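Local coordinates for protein N-acyl-D-glutamate deacylase (Bordetella bronchiseptica, PDB 3GIP) that hydrolyses N-acyl-D-glutamate to release D-glutamate, as a zinc-binding deacylase of the amidohydrolase superfamily, at residues A[152-157]-A[167-172]; A[207-212]-A[240-245]; A[224-229]-A[257-262]; A[289-294]-A[334-339]. All blocks are in the same frame, centred on the assembly; numbering follows the deposited sequence.

Contact 1. Residues A[152-157]-A[167-172]; sequences AAMRDP and QAMQDM
A153 puts its methyl group into a shallow hollow on the side of A168, M169 and M172, joining two successive helices, 146-153 and 163-179, of the amidohydrolase (TIM-type) barrel fold. The contact is a compact example of how small side chains let a helix end approach the flank of its neighbour: the backbones come within 6.1 Å between the CA atoms of A153 and M169. The floor of the hollow is M169 CG, 3.6 Å from A153 CB. A168 CB forms one wall at 4.1 Å from the same methyl, and M172 SD, one helical turn on from A168, forms another at 4.2 Å. The groups that meet are all apolar side chains, so the fit is one of shape.

M154, where the chain leaves the helical conformation, supplies a second and looser bump. Its sulfur stands 4.3 Å from M169 CE, and both methionines also touch P161 of the connecting loop. The M169 chain runs out nearly straight and then bends at its last torsion (chi3 -83°), which sets CE on the side of M154. M172 bends there in the opposite sense (chi3 85°), and its terminal methyl reaches A152. Packing is tightest at this point: M172 CE is only 3.4 Å from A152 CB, closer than carbon atoms usually stand.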
loop_
_atom_site.group_PDB
_atom_site.type_symbol
_atom_site.label_atom_id
_atom_site.label_comp_id
_atom_site.label_asym_id
_atom_site.label_seq_id
_atom_site.Cartn_x
_atom_site.Cartn_y
_atom_site.Cartn_z
ATOM N N ALA A 152 -5.561 -15.456 -15.904
ATOM C CA ALA A 152 -6.265 -15.012 -17.100
ATOM C C ALA A 152 -5.702 -15.623 -18.378
ATOM O O ALA A 152 -6.418 -15.767 -19.372
ATOM C CB ALA A 152 -6.213 -13.489 -17.192
ATOM N N ALA A 153 -4.426 -15.995 -18.347
ATOM C CA ALA A 153 -3.770 -16.544 -19.525
ATOM C C ALA A 153 -3.566 -18.052 -19.536
ATOM O O ALA A 153 -3.365 -18.641 -20.599
ATOM C CB ALA A 153 -2.421 -15.850 -19.724
ATOM N N MET A 154 -3.631 -18.686 -18.370
ATOM C CA MET A 154 -3.383 -20.121 -18.300
ATOM C C MET A 154 -4.545 -21.027 -17.909
ATOM O O MET A 154 -5.117 -20.903 -16.823
ATOM C CB MET A 154 -2.204 -20.377 -17.362
ATOM C CG MET A 154 -0.917 -19.721 -17.831
ATOM S SD MET A 154 0.420 -19.842 -16.635
ATOM C CE MET A 154 0.929 -21.530 -16.870
ATOM N N ARG A 155 -4.873 -21.947 -18.811
ATOM C CA ARG A 155 -5.937 -22.922 -18.606
ATOM C C ARG A 155 -5.616 -23.717 -17.339
ATOM O O ARG A 155 -6.513 -24.135 -16.603
ATOM C CB ARG A 155 -6.013 -23.844 -19.828
ATOM C CG ARG A 155 -6.907 -25.056 -19.680
ATOM C CD ARG A 155 -6.950 -25.829 -20.994
ATOM N NE ARG A 155 -7.608 -27.123 -20.854
ATOM C CZ ARG A 155 -7.125 -28.129 -20.134
ATOM N NH1 ARG A 155 -5.976 -27.990 -19.485
ATOM N NH2 ARG A 155 -7.788 -29.275 -20.065
ATOM N N ASP A 156 -4.323 -23.918 -17.100
ATOM C CA ASP A 156 -3.846 -24.618 -15.913
ATOM C C ASP A 156 -2.786 -23.726 -15.278
ATOM O O ASP A 156 -1.593 -23.860 -15.559
ATOM C CB ASP A 156 -3.235 -25.972 -16.272
ATOM C CG ASP A 156 -2.659 -26.685 -15.061
ATOM O OD1 ASP A 156 -2.869 -26.191 -13.933
ATOM O OD2 ASP A 156 -2.003 -27.735 -15.231
ATOM N N PRO A 157 -3.216 -22.802 -14.404
ATOM C CA PRO A 157 -2.320 -21.867 -13.719
ATOM C C PRO A 157 -1.299 -22.486 -12.766
ATOM O O PRO A 157 -0.534 -21.768 -12.122
ATOM C CB PRO A 157 -3.290 -20.925 -13.011
ATOM C CG PRO A 157 -4.440 -21.817 -12.688
ATOM C CD PRO A 157 -4.610 -22.610 -13.962
ATOM N N GLN A 167 3.824 -15.137 -23.667
ATOM C CA GLN A 167 3.631 -13.953 -24.494
ATOM C C GLN A 167 2.274 -13.315 -24.212
ATOM O O GLN A 167 2.131 -12.093 -24.270
ATOM C CB GLN A 167 3.744 -14.309 -25.980
ATOM C CG GLN A 167 3.798 -13.096 -26.900
ATOM C CD GLN A 167 4.944 -12.156 -26.557
ATOM O OE1 GLN A 167 6.101 -12.571 -26.489
ATOM N NE2 GLN A 167 4.625 -10.884 -26.342
ATOM N N ALA A 168 1.277 -14.139 -23.906
ATOM C CA ALA A 168 -0.056 -13.624 -23.608
ATOM C C ALA A 168 -0.009 -12.779 -22.340
ATOM O O ALA A 168 -0.616 -11.711 -22.270
ATOM C CB ALA A 168 -1.038 -14.771 -23.433
ATOM N N MET A 169 0.715 -13.257 -21.335
ATOM C CA MET A 169 0.825 -12.510 -20.089
ATOM C C MET A 169 1.566 -11.200 -20.330
ATOM O O MET A 169 1.210 -10.161 -19.771
ATOM C CB MET A 169 1.541 -13.342 -19.022
ATOM C CG MET A 169 0.741 -14.553 -18.558
ATOM S SD MET A 169 1.426 -15.355 -17.085
ATOM C CE MET A 169 2.668 -16.395 -17.828
ATOM N N GLN A 170 2.590 -11.241 -21.177
ATOM C CA GLN A 170 3.343 -10.038 -21.481
ATOM C C GLN A 170 2.475 -9.046 -22.251
ATOM O O GLN A 170 2.524 -7.843 -21.996
ATOM C CB GLN A 170 4.608 -10.389 -22.271
ATOM C CG GLN A 170 5.718 -10.927 -21.379
ATOM C CD GLN A 170 6.949 -11.364 -22.141
ATOM O OE1 GLN A 170 7.320 -10.766 -23.156
ATOM N NE2 GLN A 170 7.609 -12.399 -21.641
ATOM N N ASP A 171 1.664 -9.550 -23.178
ATOM C CA ASP A 171 0.787 -8.678 -23.953
ATOM C C ASP A 171 -0.288 -8.069 -23.059
ATOM O O ASP A 171 -0.662 -6.904 -23.231
ATOM C CB ASP A 171 0.132 -9.450 -25.102
ATOM C CG ASP A 171 1.121 -9.833 -26.189
ATOM O OD1 ASP A 171 2.176 -9.173 -26.295
ATOM O OD2 ASP A 171 0.836 -10.785 -26.949
ATOM N N MET A 172 -0.782 -8.856 -22.104
ATOM C CA MET A 172 -1.795 -8.370 -21.172
ATOM C C MET A 172 -1.171 -7.276 -20.312
ATOM O O MET A 172 -1.800 -6.258 -20.025
ATOM C CB MET A 172 -2.294 -9.503 -20.274
ATOM C CG MET A 172 -3.089 -10.579 -20.997
ATOM S SD MET A 172 -3.740 -11.812 -19.845
ATOM C CE MET A 172 -5.237 -11.018 -19.342
#

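Contact 2. Residues A[207-212]-A[240-245]; sequences VAAERR and TGCATV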
loop_
_atom_site.group_PDB
_atom_site.type_symbol
_atom_site.label_atom_id
_atom_site.label_comp_id
_atom_site.label_asym_id
_atom_site.label_seq_id
_atom_site.Cartn_x
_atom_site.Cartn_y
_atom_site.Cartn_z
ATOM N N VAL A 207 9.061 -5.998 -20.120
ATOM C CA VAL A 207 7.950 -5.208 -20.630
ATOM C C VAL A 207 7.778 -3.950 -19.780
ATOM O O VAL A 207 7.564 -2.858 -20.306
ATOM C CB VAL A 207 6.634 -6.021 -20.610
ATOM C CG1 VAL A 207 5.466 -5.143 -21.029
ATOM C CG2 VAL A 207 6.757 -7.223 -21.539
ATOM N N ALA A 208 7.873 -4.105 -18.463
ATOM C CA ALA A 208 7.725 -2.967 -17.562
ATOM C C ALA A 208 8.910 -2.009 -17.694
ATOM O O ALA A 208 8.734 -0.795 -17.808
ATOM C CB ALA A 208 7.606 -3.460 -16.119
ATOM N N ALA A 209 10.114 -2.567 -17.691
ATOM C CA ALA A 209 11.332 -1.770 -17.794
ATOM C C ALA A 209 11.367 -0.910 -19.056
ATOM O O ALA A 209 11.778 0.252 -19.014
ATOM C CB ALA A 209 12.546 -2.683 -17.751
ATOM N N GLU A 210 10.930 -1.478 -20.174
ATOM C CA GLU A 210 10.927 -0.755 -21.443
ATOM C C GLU A 210 10.058 0.496 -21.388
ATOM O O GLU A 210 10.304 1.470 -22.104
ATOM C CB GLU A 210 10.434 -1.668 -22.571
ATOM C CG GLU A 210 10.332 -0.980 -23.927
ATOM C CD GLU A 210 11.678 -0.521 -24.459
ATOM O OE1 GLU A 210 11.699 0.187 -25.490
ATOM O OE2 GLU A 210 12.715 -0.868 -23.856
ATOM N N ARG A 211 9.043 0.469 -20.533
ATOM C CA ARG A 211 8.135 1.598 -20.398
ATOM C C ARG A 211 8.354 2.361 -19.097
ATOM O O ARG A 211 7.524 3.177 -18.691
ATOM C CB ARG A 211 6.698 1.089 -20.500
ATOM C CG ARG A 211 6.451 0.411 -21.836
ATOM C CD ARG A 211 5.140 -0.344 -21.902
ATOM N NE ARG A 211 4.950 -0.904 -23.238
ATOM C CZ ARG A 211 5.726 -1.840 -23.780
ATOM N NH1 ARG A 211 6.752 -2.342 -23.101
ATOM N NH2 ARG A 211 5.491 -2.259 -25.016
ATOM N N ARG A 212 9.492 2.101 -18.460
ATOM C CA ARG A 212 9.846 2.750 -17.204
ATOM C C ARG A 212 8.756 2.555 -16.158
ATOM O O ARG A 212 8.359 3.497 -15.472
ATOM C CB ARG A 212 10.096 4.244 -17.429
ATOM C CG ARG A 212 11.223 4.531 -18.409
ATOM C CD ARG A 212 11.455 6.022 -18.579
ATOM N NE ARG A 212 12.485 6.302 -19.577
ATOM C CZ ARG A 212 12.374 6.011 -20.870
ATOM N NH1 ARG A 212 11.273 5.431 -21.333
ATOM N NH2 ARG A 212 13.366 6.300 -21.702
ATOM N N THR A 240 17.222 -6.978 -15.917
ATOM C CA THR A 240 16.333 -6.254 -16.824
ATOM C C THR A 240 16.367 -4.739 -16.679
ATOM O O THR A 240 15.928 -4.017 -17.576
ATOM C CB THR A 240 14.870 -6.691 -16.628
ATOM O OG1 THR A 240 14.430 -6.299 -15.321
ATOM C CG2 THR A 240 14.740 -8.197 -16.770
ATOM N N GLY A 241 16.877 -4.257 -15.551
ATOM C CA GLY A 241 16.927 -2.824 -15.317
ATOM C C GLY A 241 15.582 -2.286 -14.852
ATOM O O GLY A 241 15.380 -1.075 -14.755
ATOM N N CYS A 242 14.655 -3.192 -14.557
ATOM C CA CYS A 242 13.324 -2.799 -14.115
ATOM C C CYS A 242 13.313 -2.250 -12.691
ATOM O O CYS A 242 13.812 -2.897 -11.766
ATOM C CB CYS A 242 12.373 -3.998 -14.200
ATOM S SG CYS A 242 10.630 -3.585 -13.971
ATOM N N ALA A 243 12.748 -1.056 -12.520
ATOM C CA ALA A 243 12.645 -0.446 -11.197
ATOM C C ALA A 243 11.911 -1.462 -10.322
ATOM O O ALA A 243 10.916 -2.054 -10.745
ATOM C CB ALA A 243 11.869 0.859 -11.277
ATOM N N THR A 244 12.391 -1.644 -9.094
ATOM C CA THR A 244 11.824 -2.642 -8.195
ATOM C C THR A 244 11.461 -2.115 -6.814
ATOM O O THR A 244 12.141 -1.245 -6.275
ATOM C CB THR A 244 12.837 -3.794 -8.011
ATOM O OG1 THR A 244 13.163 -4.346 -9.293
ATOM C CG2 THR A 244 12.279 -4.885 -7.113
ATOM N N VAL A 245 10.381 -2.652 -6.252
ATOM C CA VAL A 245 9.943 -2.281 -4.911
ATOM C C VAL A 245 9.717 -3.562 -4.117
ATOM O O VAL A 245 8.998 -4.456 -4.564
ATOM C CB VAL A 245 8.620 -1.482 -4.922
ATOM C CG1 VAL A 245 8.146 -1.251 -3.495
ATOM C CG2 VAL A 245 8.816 -0.146 -5.621
HETATM O O HOH W 1 13.501 1.017 -16.593
#
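A209 sets its methyl above two successive flat peptide groups, T240-G241 and G241-C242. Over the first, A209 CB lies out of the peptide plane and nearest the oxygen, 3.6 Å from T240 O; over the face of the second it is 4.2 Å from G241 C. A209 CB also meets C242 CB at 3.8 Å. At an edge of that second group, C242 N donates to T240 OG1 at 3.2 Å, an ST turn that ties the threonine hydroxyl to the chain two residues on, while T240 OG1 is also bonded to I236 O, a turn earlier in T240's own helix. Another flat group, the R211 guanidinium, stays on its own helix, with R211 NH1 bonded to V207 O.

In the barrel, helix 198-210 ends here in a Schellman motif, with R212 at positive phi, and packs where helix 226-240 gives way to strand 243-246. G241, the first residue past that helix, also has positive phi. C242 carries the buried side of the joint: its SG is anti to the backbone N (chi1 -169°) and rests 3.7 Å from A208 CB, with H215 of the adjacent strand also touching the cysteine. Farther out, a water donates to A209 O at 3.1 Å and, weakly, to G241 O.

Contact 3. Residues A[224-229]-A[257-262]; sequences DGVEAA and WGRSRA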
loop_
_atom_site.group_PDB
_atom_site.type_symbol
_atom_site.label_atom_id
_atom_site.label_comp_id
_atom_site.label_asym_id
_atom_site.label_seq_id
_atom_site.Cartn_x
_atom_site.Cartn_y
_atom_site.Cartn_z
ATOM N N ASP A 224 12.594 -18.042 6.878
ATOM C CA ASP A 224 13.884 -18.697 6.685
ATOM C C ASP A 224 14.543 -18.416 5.333
ATOM O O ASP A 224 15.767 -18.410 5.221
ATOM C CB ASP A 224 13.742 -20.211 6.867
ATOM C CG ASP A 224 13.428 -20.603 8.297
ATOM O OD1 ASP A 224 13.289 -19.706 9.159
ATOM O OD2 ASP A 224 13.319 -21.819 8.560
ATOM N N GLY A 225 13.738 -18.186 4.303
ATOM C CA GLY A 225 14.312 -17.922 2.995
ATOM C C GLY A 225 14.242 -16.473 2.556
ATOM O O GLY A 225 14.317 -16.188 1.362
ATOM N N VAL A 226 14.130 -15.552 3.511
ATOM C CA VAL A 226 14.020 -14.136 3.182
ATOM C C VAL A 226 15.204 -13.560 2.407
ATOM O O VAL A 226 15.012 -12.762 1.491
ATOM C CB VAL A 226 13.761 -13.279 4.455
ATOM C CG1 VAL A 226 14.984 -13.270 5.353
ATOM C CG2 VAL A 226 13.354 -11.863 4.055
ATOM N N GLU A 227 16.427 -13.955 2.753
ATOM C CA GLU A 227 17.581 -13.434 2.026
ATOM C C GLU A 227 17.576 -13.902 0.574
ATOM O O GLU A 227 17.855 -13.127 -0.336
ATOM C CB GLU A 227 18.889 -13.839 2.714
ATOM C CG GLU A 227 19.161 -13.048 3.987
ATOM C CD GLU A 227 20.503 -13.378 4.614
ATOM O OE1 GLU A 227 21.532 -13.268 3.913
ATOM O OE2 GLU A 227 20.531 -13.741 5.811
ATOM N N ALA A 228 17.248 -15.172 0.360
ATOM C CA ALA A 228 17.192 -15.711 -0.995
ATOM C C ALA A 228 16.058 -15.046 -1.774
ATOM O O ALA A 228 16.180 -14.790 -2.974
ATOM C CB ALA A 228 16.977 -17.218 -0.946
ATOM N N ALA A 229 14.957 -14.763 -1.082
ATOM C CA ALA A 229 13.793 -14.137 -1.706
ATOM C C ALA A 229 14.091 -12.727 -2.202
ATOM O O ALA A 229 13.653 -12.337 -3.285
ATOM C CB ALA A 229 12.628 -14.117 -0.728
ATOM N N TRP A 257 15.128 -12.928 12.899
ATOM C CA TRP A 257 15.222 -11.533 13.299
ATOM C C TRP A 257 16.643 -11.016 13.114
ATOM O O TRP A 257 17.611 -11.650 13.545
ATOM C CB TRP A 257 14.789 -11.368 14.753
ATOM C CG TRP A 257 13.325 -11.611 14.966
ATOM C CD1 TRP A 257 12.376 -11.853 14.007
ATOM C CD2 TRP A 257 12.639 -11.608 16.218
ATOM N NE1 TRP A 257 11.139 -11.999 14.593
ATOM C CE2 TRP A 257 11.273 -11.853 15.949
ATOM C CE3 TRP A 257 13.046 -11.420 17.547
ATOM C CZ2 TRP A 257 10.309 -11.916 16.964
ATOM C CZ3 TRP A 257 12.088 -11.482 18.553
ATOM C CH2 TRP A 257 10.735 -11.728 18.254
ATOM N N GLY A 258 16.760 -9.872 12.447
ATOM C CA GLY A 258 18.062 -9.274 12.217
ATOM C C GLY A 258 18.606 -9.479 10.818
ATOM O O GLY A 258 19.570 -8.820 10.420
ATOM N N ARG A 259 17.991 -10.383 10.063
ATOM C CA ARG A 259 18.461 -10.661 8.713
ATOM C C ARG A 259 18.256 -9.515 7.730
ATOM O O ARG A 259 18.738 -9.581 6.600
ATOM C CB ARG A 259 17.812 -11.945 8.183
ATOM C CG ARG A 259 18.250 -13.188 8.958
ATOM C CD ARG A 259 17.632 -14.463 8.415
ATOM N NE ARG A 259 18.111 -14.788 7.076
ATOM C CZ ARG A 259 17.721 -15.859 6.392
ATOM N NH1 ARG A 259 16.850 -16.702 6.928
ATOM N NH2 ARG A 259 18.195 -16.085 5.174
ATOM N N SER A 260 17.559 -8.463 8.150
ATOM C CA SER A 260 17.352 -7.326 7.262
ATOM C C SER A 260 18.678 -6.597 7.063
ATOM O O SER A 260 18.834 -5.804 6.136
ATOM C CB SER A 260 16.294 -6.369 7.827
ATOM O OG SER A 260 16.692 -5.833 9.076
ATOM N N ARG A 261 19.646 -6.855 7.934
ATOM C CA ARG A 261 20.932 -6.205 7.758
ATOM C C ARG A 261 21.509 -6.730 6.449
ATOM O O ARG A 261 22.087 -5.977 5.667
ATOM C CB ARG A 261 21.844 -6.499 8.954
ATOM C CG ARG A 261 21.220 -5.985 10.244
ATOM C CD ARG A 261 22.171 -5.906 11.422
ATOM N NE ARG A 261 21.488 -5.302 12.566
ATOM C CZ ARG A 261 22.066 -4.987 13.718
ATOM N NH1 ARG A 261 23.362 -5.216 13.901
ATOM N NH2 ARG A 261 21.347 -4.435 14.689
ATOM N N ALA A 262 21.304 -8.019 6.195
ATOM C CA ALA A 262 21.792 -8.643 4.973
ATOM C C ALA A 262 20.951 -8.269 3.752
ATOM O O ALA A 262 21.497 -7.977 2.685
ATOM C CB ALA A 262 21.818 -10.158 5.139
HETATM O O HOH W 2 17.660 -17.257 2.356
#
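R259 reaches across to helix 226-240 and is gripped there by one side-chain and one backbone oxygen. R259 NE donates to E227 OE2 at 2.9 Å in a salt bridge that meets the carboxylate on its anti side. R259 NH1 bonds to D224 O at a short 2.6 Å, nearly in the guanidinium plane but approaching from above the plane of the carbonyl. R259 NH2 adds weak bonds to both oxygens. The two ionic planes stand 72° apart, and the side chains cross at about a right angle.

V226 closes one face of the guanidinium, its CG1 lying 3.8 Å above the plane and over the centre. The arginine chain bends at chi3 (67°), which places NE beside E227 OE2. On the far side of the carboxylate, E227 OE1 lies 3.4 Å from A262 CB. A water accepts from A228 N at 2.9 Å and, weakly, from R259 NH2.

The next shell holds the loops: Q255 binds the carboxylate of D224, N221 accepts from G225 N at the N-cap, and E350 holds G258 N and S260 OG. This is a surface tie between the N-terminal ends of neighbouring helices in an amidohydrolase barrel; those ends flank the C-terminal ends of the barrel strands, where H218 and H248 bind the zinc, and the side chain of V226 is about 12 Å from the metal.

Contact 4. Residues A[289-294]-A[334-339]; sequences TILIPE and RRLAPA
L291 and A339 join the two segments by a direct backbone bond and by one relayed through water. L291 N donates to A339 O at 2.8 Å and 167°. The return link, which in a regular hydrogen-bonded pair of antiparallel strands would run directly from A339 N to L291 O, is made by a water 3.1 Å from both A339 N and L291 O. I290 CA lies 3.5 Å from A339 O in a bent CA-H...O contact, which adds to the one N-H bond.

Apolar contacts flank the backbone pair. L291 CG is anti to the backbone N (chi1 178°), and beyond it CD2 reaches the end of helix 329-336, 3.9 Å from L336 CB. L291 CB meets the methyl of A339 at 4.0 Å, and I304 of strand 303-307 lies against both leucines. Farther along, P293 and R334 cross obliquely, P293 CG lying 4.1 Å from R334 CG; only the aliphatic start of the arginine is used.

Outside the pair, the hydroxyl of Y343 is hydrogen-bonded to I290 O and I292 N, holding the chain as it leaves the strand, and the A337-P338 peptide bond is cis, one residue ahead of A339. The site lies at one end of a small three-stranded antiparallel sheet, with the side chain of I290 about 10 Å from the zinc. The direct bond is consistent with antiparallel pairing carrying on one step past the strand to L291 and A339, with water bridging where A339 N and L291 O are too far apart to bond.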
loop_
_atom_site.group_PDB
_atom_site.type_symbol
_atom_site.label_atom_id
_atom_site.label_comp_id
_atom_site.label_asym_id
_atom_site.label_seq_id
_atom_site.Cartn_x
_atom_site.Cartn_y
_atom_site.Cartn_z
ATOM N N THR A 289 -2.683 -11.959 6.626
ATOM C CA THR A 289 -3.028 -12.429 5.295
ATOM C C THR A 289 -3.904 -13.659 5.454
ATOM O O THR A 289 -4.487 -13.873 6.514
ATOM C CB THR A 289 -1.757 -12.760 4.466
ATOM O OG1 THR A 289 -2.136 -13.102 3.126
ATOM C CG2 THR A 289 -0.986 -13.917 5.084
ATOM N N ILE A 290 -4.014 -14.464 4.406
ATOM C CA ILE A 290 -4.838 -15.658 4.486
ATOM C C ILE A 290 -4.307 -16.620 5.544
ATOM O O ILE A 290 -3.115 -16.613 5.866
ATOM C CB ILE A 290 -4.883 -16.378 3.126
ATOM C CG1 ILE A 290 -3.466 -16.739 2.675
ATOM C CG2 ILE A 290 -5.544 -15.472 2.101
ATOM C CD1 ILE A 290 -3.410 -17.538 1.378
ATOM N N LEU A 291 -5.199 -17.430 6.100
ATOM C CA LEU A 291 -4.803 -18.407 7.102
ATOM C C LEU A 291 -4.061 -19.529 6.391
ATOM O O LEU A 291 -4.562 -20.105 5.420
ATOM C CB LEU A 291 -6.026 -18.967 7.834
ATOM C CG LEU A 291 -5.728 -20.041 8.887
ATOM C CD1 LEU A 291 -4.817 -19.474 9.965
ATOM C CD2 LEU A 291 -7.031 -20.520 9.502
ATOM N N ILE A 292 -2.863 -19.830 6.877
ATOM C CA ILE A 292 -2.020 -20.868 6.292
ATOM C C ILE A 292 -1.818 -21.986 7.312
ATOM O O ILE A 292 -1.082 -21.829 8.283
ATOM C CB ILE A 292 -0.664 -20.261 5.879
ATOM C CG1 ILE A 292 -0.904 -19.141 4.861
ATOM C CG2 ILE A 292 0.241 -21.335 5.299
ATOM C CD1 ILE A 292 0.291 -18.242 4.628
ATOM N N PRO A 293 -2.483 -23.132 7.107
ATOM C CA PRO A 293 -2.370 -24.268 8.026
ATOM C C PRO A 293 -0.944 -24.723 8.320
ATOM O O PRO A 293 -0.658 -25.210 9.414
ATOM C CB PRO A 293 -3.195 -25.351 7.336
ATOM C CG PRO A 293 -4.256 -24.559 6.642
ATOM C CD PRO A 293 -3.457 -23.421 6.040
ATOM N N GLU A 294 -0.052 -24.558 7.349
ATOM C CA GLU A 294 1.335 -24.971 7.524
ATOM C C GLU A 294 2.063 -24.172 8.602
ATOM O O GLU A 294 3.166 -24.538 9.010
ATOM C CB GLU A 294 2.094 -24.861 6.198
ATOM C CG GLU A 294 1.537 -25.742 5.083
ATOM C CD GLU A 294 0.527 -25.018 4.206
ATOM O OE1 GLU A 294 -0.486 -24.518 4.734
ATOM O OE2 GLU A 294 0.751 -24.952 2.978
ATOM N N ARG A 334 -7.629 -25.916 8.940
ATOM C CA ARG A 334 -8.248 -26.424 7.724
ATOM C C ARG A 334 -9.769 -26.291 7.777
ATOM O O ARG A 334 -10.405 -26.015 6.761
ATOM C CB ARG A 334 -7.846 -27.883 7.502
ATOM C CG ARG A 334 -6.376 -28.040 7.156
ATOM C CD ARG A 334 -5.937 -29.494 7.165
ATOM N NE ARG A 334 -4.521 -29.623 6.835
ATOM C CZ ARG A 334 -3.797 -30.714 7.066
ATOM N NH1 ARG A 334 -4.354 -31.776 7.634
ATOM N NH2 ARG A 334 -2.514 -30.742 6.729
ATOM N N ARG A 335 -10.350 -26.475 8.960
ATOM C CA ARG A 335 -11.798 -26.363 9.107
ATOM C C ARG A 335 -12.258 -24.914 9.009
ATOM O O ARG A 335 -13.404 -24.643 8.650
ATOM C CB ARG A 335 -12.253 -26.946 10.447
ATOM C CG ARG A 335 -12.044 -28.440 10.592
ATOM C CD ARG A 335 -12.637 -28.925 11.906
ATOM N NE ARG A 335 -12.320 -30.323 12.183
ATOM C CZ ARG A 335 -12.656 -30.949 13.306
ATOM N NH1 ARG A 335 -13.323 -30.301 14.253
ATOM N NH2 ARG A 335 -12.319 -32.220 13.492
ATOM N N LEU A 336 -11.360 -23.989 9.335
ATOM C CA LEU A 336 -11.663 -22.561 9.289
ATOM C C LEU A 336 -11.599 -21.981 7.881
ATOM O O LEU A 336 -12.140 -20.906 7.624
ATOM C CB LEU A 336 -10.683 -21.793 10.182
ATOM C CG LEU A 336 -10.851 -21.951 11.694
ATOM C CD1 LEU A 336 -9.604 -21.435 12.404
ATOM C CD2 LEU A 336 -12.091 -21.195 12.154
ATOM N N ALA A 337 -10.941 -22.696 6.976
ATOM C CA ALA A 337 -10.776 -22.235 5.602
ATOM C C ALA A 337 -12.072 -22.109 4.809
ATOM O O ALA A 337 -12.970 -22.951 4.920
ATOM C CB ALA A 337 -9.810 -23.154 4.866
ATOM N N PRO A 338 -12.190 -21.042 4.000
ATOM C CA PRO A 338 -11.184 -19.984 3.841
ATOM C C PRO A 338 -11.239 -18.982 4.986
ATOM O O PRO A 338 -12.319 -18.630 5.468
ATOM C CB PRO A 338 -11.552 -19.353 2.501
ATOM C CG PRO A 338 -13.028 -19.515 2.458
ATOM C CD PRO A 338 -13.231 -20.924 2.963
ATOM N N ALA A 339 -10.070 -18.515 5.411
ATOM C CA ALA A 339 -9.991 -17.567 6.512
ATOM C C ALA A 339 -8.744 -16.704 6.414
ATOM O O ALA A 339 -7.924 -16.873 5.514
ATOM C CB ALA A 339 -9.988 -18.322 7.838
HETATM O O HOH W 3 -7.608 -20.393 4.897
#

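Followed from the N terminus, contact 1 comes first and closes the shortest loop, nine residues between helices 146-153 and 163-179. Contact 2 and contact 3 follow and cross: 224-229 lies inside the loop closed by 207-212 and 240-245, whereas 257-262 lies beyond it. Together they interlock helices 198-210, 226-240 and 260-272 with strand 243-246 of the barrel, although their nearest atoms stay about 8 Å apart. Contacts 1 and 2 do touch, where Q170 CG packs on V207 CG2 at 3.9 Å. Contact 4 comes last in series and closes a 39-residue loop, tying helix 329-336 to the small antiparallel sheet; none of the contacts nests in another.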